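PDB 6QPA: sulfur oxygenase/reductase from Halothiobacillus neapolitanus, which probably catalyses the oxygen-dependent oxidation and reduction of elemental sulfur at a mononuclear iron site, working as an assembly of 24 chains. Local coordinates for residues 162-167 with 250-255; 120-125 with 196-201. One frame throughout, in Å; residues are numbered along the deposited sequence.

Contact 1. Residues 162-167 with 250-255; sequences IGDHWV and PTQYLV
Gly163 O takes two donors: Val255 N reaches it across the strands at 2.9 Å in a nearly straight bond (168°), and His165 ND1 of its own strand adds a weak, bent one. His165 CG lies anti to the carbonyl carbon, beside the backbone N (chi1 -56°); farther out on the ring, CE1 meets Val255 CG2 at 3.5 Å, while Tyr253 O lies at the ring edge. Further on, His165 and Tyr253 exchange a pair of backbone bonds, and Val167 N reaches Thr251 O at 2.9 Å. A water donates to Val167 O and accepts from Thr251 N. Beside His165, Val167 CG2 packs on Tyr253 CD1 at 3.5 Å; Phe175 of helix 172-189 meets the rings of His165 and Tyr253, and Glu176 OE2 is hydrogen-bonded to Tyr253 OH. On the face of Asp164, Trp166, Gln252 and Leu254, the Gln252 and Asp164 side chains cross at about a right angle. Gln252 NE2 gives Asp164 OD1 a bond of 3.1 Å, on the syn side but 33° out of the carboxylate plane, and OD2 a weak one. Trp166 CE3 rests 4.0 Å from Pro250 CD, and its indole meets Trp115 of a second subunit. Such an antiparallel beta-sheet with helix 172-189 packed on one face fits the alpha/beta fold of the dimeric alpha/beta-barrel clan, to which the family is assigned.

Contact 2. Residues 120-125 with 196-201; sequences EVVKSD and WMIMKQ
Trp196 lays its indole beneath the backbone of Ser124 and Asp125, with Asp125 N 3.9 Å above the ring centre. Its CG sits between the backbone N and the carbonyl carbon (chi1 58°), and chi2 of -96° turns one face of the indole against Ser124 and Asp125. Asp125 CB makes a CH-pi contact with the five-membered ring, 3.9 Å from its centroid, and the other end of the indole brings CH2 to Lys123 CG at 4.0 Å. At the ring edge a water accepts from Trp196 NE1 (2.9 Å) and donates to Asp125 OD2, a carboxylate oxygen that also forms a salt bridge with Lys187 of helix 172-189. At the far end Glu120 and Lys200 form a hydrogen-bonded pair, Glu120 N to Lys200 O and Lys200 N to Glu120 O, both 2.9 Å. Glu120 OE1 and Lys200 NZ stay 4.9 Å apart. Lys200 CB packs on Val122 CG2 at 3.7 Å. Between the two ends lies a beta bulge, where Val122 and Lys123 share Ile198: Val122 N donates to Ile198 O, and Ile198 N to Lys123 O. On the other face Val121 CG1 meets Met197 CG. Backbone bonds and the broad indole thus carry this pairing, with the water and Lys187 holding the Asp125 carboxylate; the opposite charges of Glu120 and Lys200, not in contact, may add a modest attraction.

How the contacts relate
Both contacts pair antiparallel strands of one sheet, and strands 193-204 and 251-259 join them side by side: Leu254 N lies 2.7 Å from Met199 O and Gln252 O 3.0 Å from Gln201 N, both probable hydrogen bonds. Helix 172-189 packs against both. Contact 1 is largely buried, its ladder without a bulge, with a side-chain amide-carboxylate bond on one face and a tryptophan that meets a second subunit. Contact 2 is only partly buried and touches no other chain; its ladder is interrupted by a bulge, and charged side chains lie at both ends. Toward strand 7-15, contact 2 presents the apolar side chains of Val121, Met197 and Met199.

Contact 1. Residues 162-167 with 250-255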
loop_
_atom_site.group_PDB
_atom_site.type_symbol
_atom_site.label_atom_id
_atom_site.label_comp_id
_atom_site.label_asym_id
_atom_site.label_seq_id
_atom_site.Cartn_x
_atom_site.Cartn_y
_atom_site.Cartn_z
ATOM N N ILE A 162 -51.063 -9.786 -12.286
ATOM C CA ILE A 162 -51.950 -10.901 -12.628
ATOM C C ILE A 162 -52.301 -11.659 -11.352
ATOM O O ILE A 162 -51.407 -12.186 -10.672
ATOM C CB ILE A 162 -51.323 -11.852 -13.655
ATOM C CG1 ILE A 162 -50.938 -11.086 -14.930
ATOM C CG2 ILE A 162 -52.321 -12.985 -13.982
ATOM C CD1 ILE A 162 -50.269 -11.968 -15.992
ATOM N N GLY A 163 -53.590 -11.706 -11.030
ATOM C CA GLY A 163 -54.077 -12.431 -9.874
ATOM C C GLY A 163 -54.601 -13.803 -10.257
ATOM O O GLY A 163 -55.541 -13.921 -11.041
ATOM N N ASP A 164 -53.974 -14.844 -9.700
ATOM C CA ASP A 164 -54.320 -16.226 -9.993
ATOM C C ASP A 164 -55.422 -16.699 -9.037
ATOM O O ASP A 164 -55.242 -16.697 -7.814
ATOM C CB ASP A 164 -53.073 -17.104 -9.876
ATOM C CG ASP A 164 -53.249 -18.456 -10.544
ATOM O OD1 ASP A 164 -54.403 -18.843 -10.786
ATOM O OD2 ASP A 164 -52.246 -19.128 -10.855
ATOM N N HIS A 165 -56.553 -17.119 -9.592
ATOM C CA HIS A 165 -57.680 -17.593 -8.803
ATOM C C HIS A 165 -58.121 -18.949 -9.329
ATOM O O HIS A 165 -58.313 -19.109 -10.540
ATOM C CB HIS A 165 -58.868 -16.632 -8.878
ATOM C CG HIS A 165 -58.562 -15.228 -8.465
ATOM N ND1 HIS A 165 -57.805 -14.369 -9.234
ATOM C CD2 HIS A 165 -58.938 -14.523 -7.369
ATOM C CE1 HIS A 165 -57.710 -13.200 -8.622
ATOM N NE2 HIS A 165 -58.393 -13.264 -7.490
ATOM N N TRP A 166 -58.287 -19.919 -8.430
ATOM C CA TRP A 166 -58.975 -21.164 -8.753
ATOM C C TRP A 166 -60.340 -21.126 -8.085
ATOM O O TRP A 166 -60.425 -21.003 -6.859
ATOM C CB TRP A 166 -58.206 -22.397 -8.287
ATOM C CG TRP A 166 -56.858 -22.615 -8.897
ATOM C CD1 TRP A 166 -56.116 -21.726 -9.641
ATOM C CD2 TRP A 166 -56.071 -23.810 -8.802
ATOM N NE1 TRP A 166 -54.925 -22.303 -10.008
ATOM C CE2 TRP A 166 -54.871 -23.579 -9.511
ATOM C CE3 TRP A 166 -56.269 -25.054 -8.192
ATOM C CZ2 TRP A 166 -53.873 -24.546 -9.626
ATOM C CZ3 TRP A 166 -55.279 -26.013 -8.306
ATOM C CH2 TRP A 166 -54.091 -25.750 -9.008
ATOM N N VAL A 167 -61.401 -21.267 -8.887
ATOM C CA VAL A 167 -62.770 -21.035 -8.447
ATOM C C VAL A 167 -63.448 -22.367 -8.154
ATOM O O VAL A 167 -63.257 -23.345 -8.894
ATOM C CB VAL A 167 -63.545 -20.216 -9.504
ATOM C CG1 VAL A 167 -65.052 -20.172 -9.183
ATOM C CG2 VAL A 167 -62.972 -18.791 -9.564
ATOM N N PRO A 250 -59.958 -27.226 -10.644
ATOM C CA PRO A 250 -60.935 -26.127 -10.599
ATOM C C PRO A 250 -60.614 -25.036 -11.620
ATOM O O PRO A 250 -59.454 -24.844 -11.950
ATOM C CB PRO A 250 -60.791 -25.580 -9.169
ATOM C CG PRO A 250 -60.224 -26.703 -8.385
ATOM C CD PRO A 250 -59.320 -27.447 -9.335
ATOM N N THR A 251 -61.645 -24.372 -12.128
ATOM C CA THR A 251 -61.469 -23.368 -13.162
ATOM C C THR A 251 -60.505 -22.287 -12.721
ATOM O O THR A 251 -60.658 -21.694 -11.642
ATOM C CB THR A 251 -62.812 -22.736 -13.504
ATOM O OG1 THR A 251 -63.741 -23.764 -13.876
ATOM C CG2 THR A 251 -62.643 -21.738 -14.626
ATOM N N GLN A 252 -59.526 -22.006 -13.573
ATOM C CA GLN A 252 -58.587 -20.928 -13.300
ATOM C C GLN A 252 -59.075 -19.639 -13.929
ATOM O O GLN A 252 -59.439 -19.614 -15.109
ATOM C CB GLN A 252 -57.192 -21.245 -13.838
ATOM C CG GLN A 252 -56.234 -20.079 -13.665
ATOM C CD GLN A 252 -54.890 -20.372 -14.272
ATOM O OE1 GLN A 252 -54.799 -20.648 -15.460
ATOM N NE2 GLN A 252 -53.841 -20.336 -13.458
ATOM N N TYR A 253 -59.064 -18.568 -13.146
ATOM C CA TYR A 253 -59.244 -17.218 -13.659
ATOM C C TYR A 253 -57.988 -16.415 -13.389
ATOM O O TYR A 253 -57.459 -16.452 -12.271
ATOM C CB TYR A 253 -60.438 -16.521 -13.003
ATOM C CG TYR A 253 -61.806 -17.019 -13.451
ATOM C CD1 TYR A 253 -62.367 -18.158 -12.907
ATOM C CD2 TYR A 253 -62.549 -16.308 -14.391
ATOM C CE1 TYR A 253 -63.634 -18.603 -13.307
ATOM C CE2 TYR A 253 -63.820 -16.736 -14.798
ATOM C CZ TYR A 253 -64.353 -17.883 -14.256
ATOM O OH TYR A 253 -65.614 -18.286 -14.643
ATOM N N LEU A 254 -57.525 -15.681 -14.400
ATOM C CA LEU A 254 -56.447 -14.712 -14.242
ATOM C C LEU A 254 -57.043 -13.319 -14.273
ATOM O O LEU A 254 -57.692 -12.943 -15.254
ATOM C CB LEU A 254 -55.403 -14.848 -15.341
ATOM C CG LEU A 254 -54.719 -16.200 -15.308
ATOM C CD1 LEU A 254 -53.593 -16.238 -16.346
ATOM C CD2 LEU A 254 -54.184 -16.422 -13.906
ATOM N N VAL A 255 -56.813 -12.555 -13.211
ATOM C CA VAL A 255 -57.304 -11.189 -13.127
ATOM C C VAL A 255 -56.150 -10.256 -13.482
ATOM O O VAL A 255 -55.206 -10.088 -12.705
ATOM C CB VAL A 255 -57.887 -10.897 -11.739
ATOM C CG1 VAL A 255 -58.258 -9.413 -11.621
ATOM C CG2 VAL A 255 -59.112 -11.801 -11.493
HETATM O O HOH W 1 -64.544 -24.792 -10.979
#

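Contact 2. Residues 120-125 with 196-201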
loop_
_atom_site.group_PDB
_atom_site.type_symbol
_atom_site.label_atom_id
_atom_site.label_comp_id
_atom_site.label_asym_id
_atom_site.label_seq_id
_atom_site.Cartn_x
_atom_site.Cartn_y
_atom_site.Cartn_z
ATOM N N GLU A 120 -60.454 -16.948 -22.280
ATOM C CA GLU A 120 -61.556 -16.122 -22.706
ATOM C C GLU A 120 -61.550 -14.822 -21.914
ATOM O O GLU A 120 -61.311 -14.817 -20.703
ATOM C CB GLU A 120 -62.869 -16.885 -22.501
ATOM C CG GLU A 120 -64.102 -16.027 -22.590
ATOM C CD GLU A 120 -65.365 -16.765 -22.171
ATOM O OE1 GLU A 120 -65.309 -18.001 -21.952
ATOM O OE2 GLU A 120 -66.410 -16.095 -22.066
ATOM N N VAL A 121 -61.794 -13.716 -22.608
ATOM C CA VAL A 121 -61.931 -12.420 -21.959
ATOM C C VAL A 121 -63.383 -12.310 -21.511
ATOM O O VAL A 121 -64.267 -12.019 -22.309
ATOM C CB VAL A 121 -61.519 -11.273 -22.881
ATOM C CG1 VAL A 121 -61.677 -9.931 -22.150
ATOM C CG2 VAL A 121 -60.069 -11.457 -23.312
ATOM N N VAL A 122 -63.618 -12.561 -20.223
ATOM C CA VAL A 122 -64.969 -12.545 -19.659
ATOM C C VAL A 122 -65.521 -11.128 -19.639
ATOM O O VAL A 122 -66.683 -10.886 -19.979
ATOM C CB VAL A 122 -64.948 -13.140 -18.238
ATOM C CG1 VAL A 122 -66.285 -12.974 -17.579
ATOM C CG2 VAL A 122 -64.512 -14.609 -18.269
ATOM N N LYS A 123 -64.708 -10.183 -19.184
ATOM C CA LYS A 123 -65.068 -8.784 -19.150
ATOM C C LYS A 123 -63.778 -7.981 -19.052
ATOM O O LYS A 123 -62.769 -8.467 -18.529
ATOM C CB LYS A 123 -65.996 -8.477 -17.975
ATOM C CG LYS A 123 -66.871 -7.292 -18.248
ATOM C CD LYS A 123 -68.289 -7.488 -17.753
ATOM C CE LYS A 123 -69.142 -6.289 -18.166
ATOM N NZ LYS A 123 -68.526 -4.992 -17.734
ATOM N N SER A 124 -63.817 -6.744 -19.534
ATOM C CA SER A 124 -62.609 -5.936 -19.511
ATOM C C SER A 124 -62.994 -4.468 -19.474
ATOM O O SER A 124 -64.113 -4.087 -19.833
ATOM C CB SER A 124 -61.719 -6.201 -20.721
ATOM O OG SER A 124 -62.294 -5.613 -21.874
ATOM N N ASP A 125 -62.063 -3.666 -18.967
ATOM C CA ASP A 125 -62.067 -2.213 -19.089
ATOM C C ASP A 125 -60.592 -1.839 -19.245
ATOM O O ASP A 125 -59.919 -1.446 -18.282
ATOM C CB ASP A 125 -62.718 -1.527 -17.889
ATOM C CG ASP A 125 -62.790 -0.018 -18.053
ATOM O OD1 ASP A 125 -62.363 0.505 -19.104
ATOM O OD2 ASP A 125 -63.238 0.653 -17.109
ATOM N N TRP A 196 -58.285 -3.145 -16.464
ATOM C CA TRP A 196 -58.373 -4.507 -15.968
ATOM C C TRP A 196 -59.033 -5.411 -16.997
ATOM O O TRP A 196 -59.720 -4.964 -17.917
ATOM C CB TRP A 196 -59.131 -4.570 -14.634
ATOM C CG TRP A 196 -60.531 -4.025 -14.697
ATOM C CD1 TRP A 196 -60.944 -2.760 -14.371
ATOM C CD2 TRP A 196 -61.706 -4.738 -15.117
ATOM N NE1 TRP A 196 -62.312 -2.645 -14.551
ATOM C CE2 TRP A 196 -62.799 -3.847 -15.003
ATOM C CE3 TRP A 196 -61.940 -6.050 -15.553
ATOM C CZ2 TRP A 196 -64.108 -4.225 -15.325
ATOM C CZ3 TRP A 196 -63.249 -6.424 -15.884
ATOM C CH2 TRP A 196 -64.316 -5.513 -15.765
ATOM N N MET A 197 -58.888 -6.708 -16.756
ATOM C CA MET A 197 -59.433 -7.739 -17.628
ATOM C C MET A 197 -59.587 -9.010 -16.803
ATOM O O MET A 197 -58.712 -9.334 -15.997
ATOM C CB MET A 197 -58.495 -7.933 -18.840
ATOM C CG MET A 197 -58.772 -9.049 -19.782
ATOM S SD MET A 197 -57.759 -8.857 -21.292
ATOM C CE MET A 197 -56.091 -8.994 -20.632
ATOM N N ILE A 198 -60.720 -9.692 -16.963
ATOM C CA ILE A 198 -60.968 -10.977 -16.319
ATOM C C ILE A 198 -60.815 -12.066 -17.372
ATOM O O ILE A 198 -61.540 -12.073 -18.372
ATOM C CB ILE A 198 -62.367 -11.034 -15.690
ATOM C CG1 ILE A 198 -62.499 -9.991 -14.578
ATOM C CG2 ILE A 198 -62.648 -12.464 -15.182
ATOM C CD1 ILE A 198 -63.921 -9.767 -14.127
ATOM N N MET A 199 -59.901 -13.000 -17.147
ATOM C CA MET A 199 -59.594 -14.032 -18.131
ATOM C C MET A 199 -59.863 -15.396 -17.526
ATOM O O MET A 199 -59.351 -15.702 -16.442
ATOM C CB MET A 199 -58.140 -13.939 -18.575
ATOM C CG MET A 199 -57.774 -12.625 -19.221
ATOM S SD MET A 199 -56.048 -12.577 -19.805
ATOM C CE MET A 199 -55.183 -12.589 -18.250
ATOM N N LYS A 200 -60.588 -16.235 -18.269
ATOM C CA LYS A 200 -61.014 -17.561 -17.818
ATOM C C LYS A 200 -60.329 -18.612 -18.682
ATOM O O LYS A 200 -60.485 -18.598 -19.904
ATOM C CB LYS A 200 -62.534 -17.705 -17.944
ATOM C CG LYS A 200 -63.103 -19.041 -17.447
ATOM C CD LYS A 200 -64.557 -19.157 -17.840
ATOM C CE LYS A 200 -65.191 -20.449 -17.334
ATOM N NZ LYS A 200 -66.547 -20.538 -17.959
ATOM N N GLN A 201 -59.590 -19.523 -18.058
ATOM C CA GLN A 201 -58.933 -20.583 -18.815
ATOM C C GLN A 201 -59.964 -21.609 -19.279
ATOM O O GLN A 201 -60.730 -22.125 -18.466
ATOM C CB GLN A 201 -57.861 -21.270 -17.967
ATOM C CG GLN A 201 -57.223 -22.438 -18.738
ATOM C CD GLN A 201 -56.283 -23.319 -17.927
ATOM O OE1 GLN A 201 -56.225 -24.525 -18.161
ATOM N NE2 GLN A 201 -55.543 -22.726 -16.973
HETATM O O HOH W 2 -64.227 -0.454 -14.824
#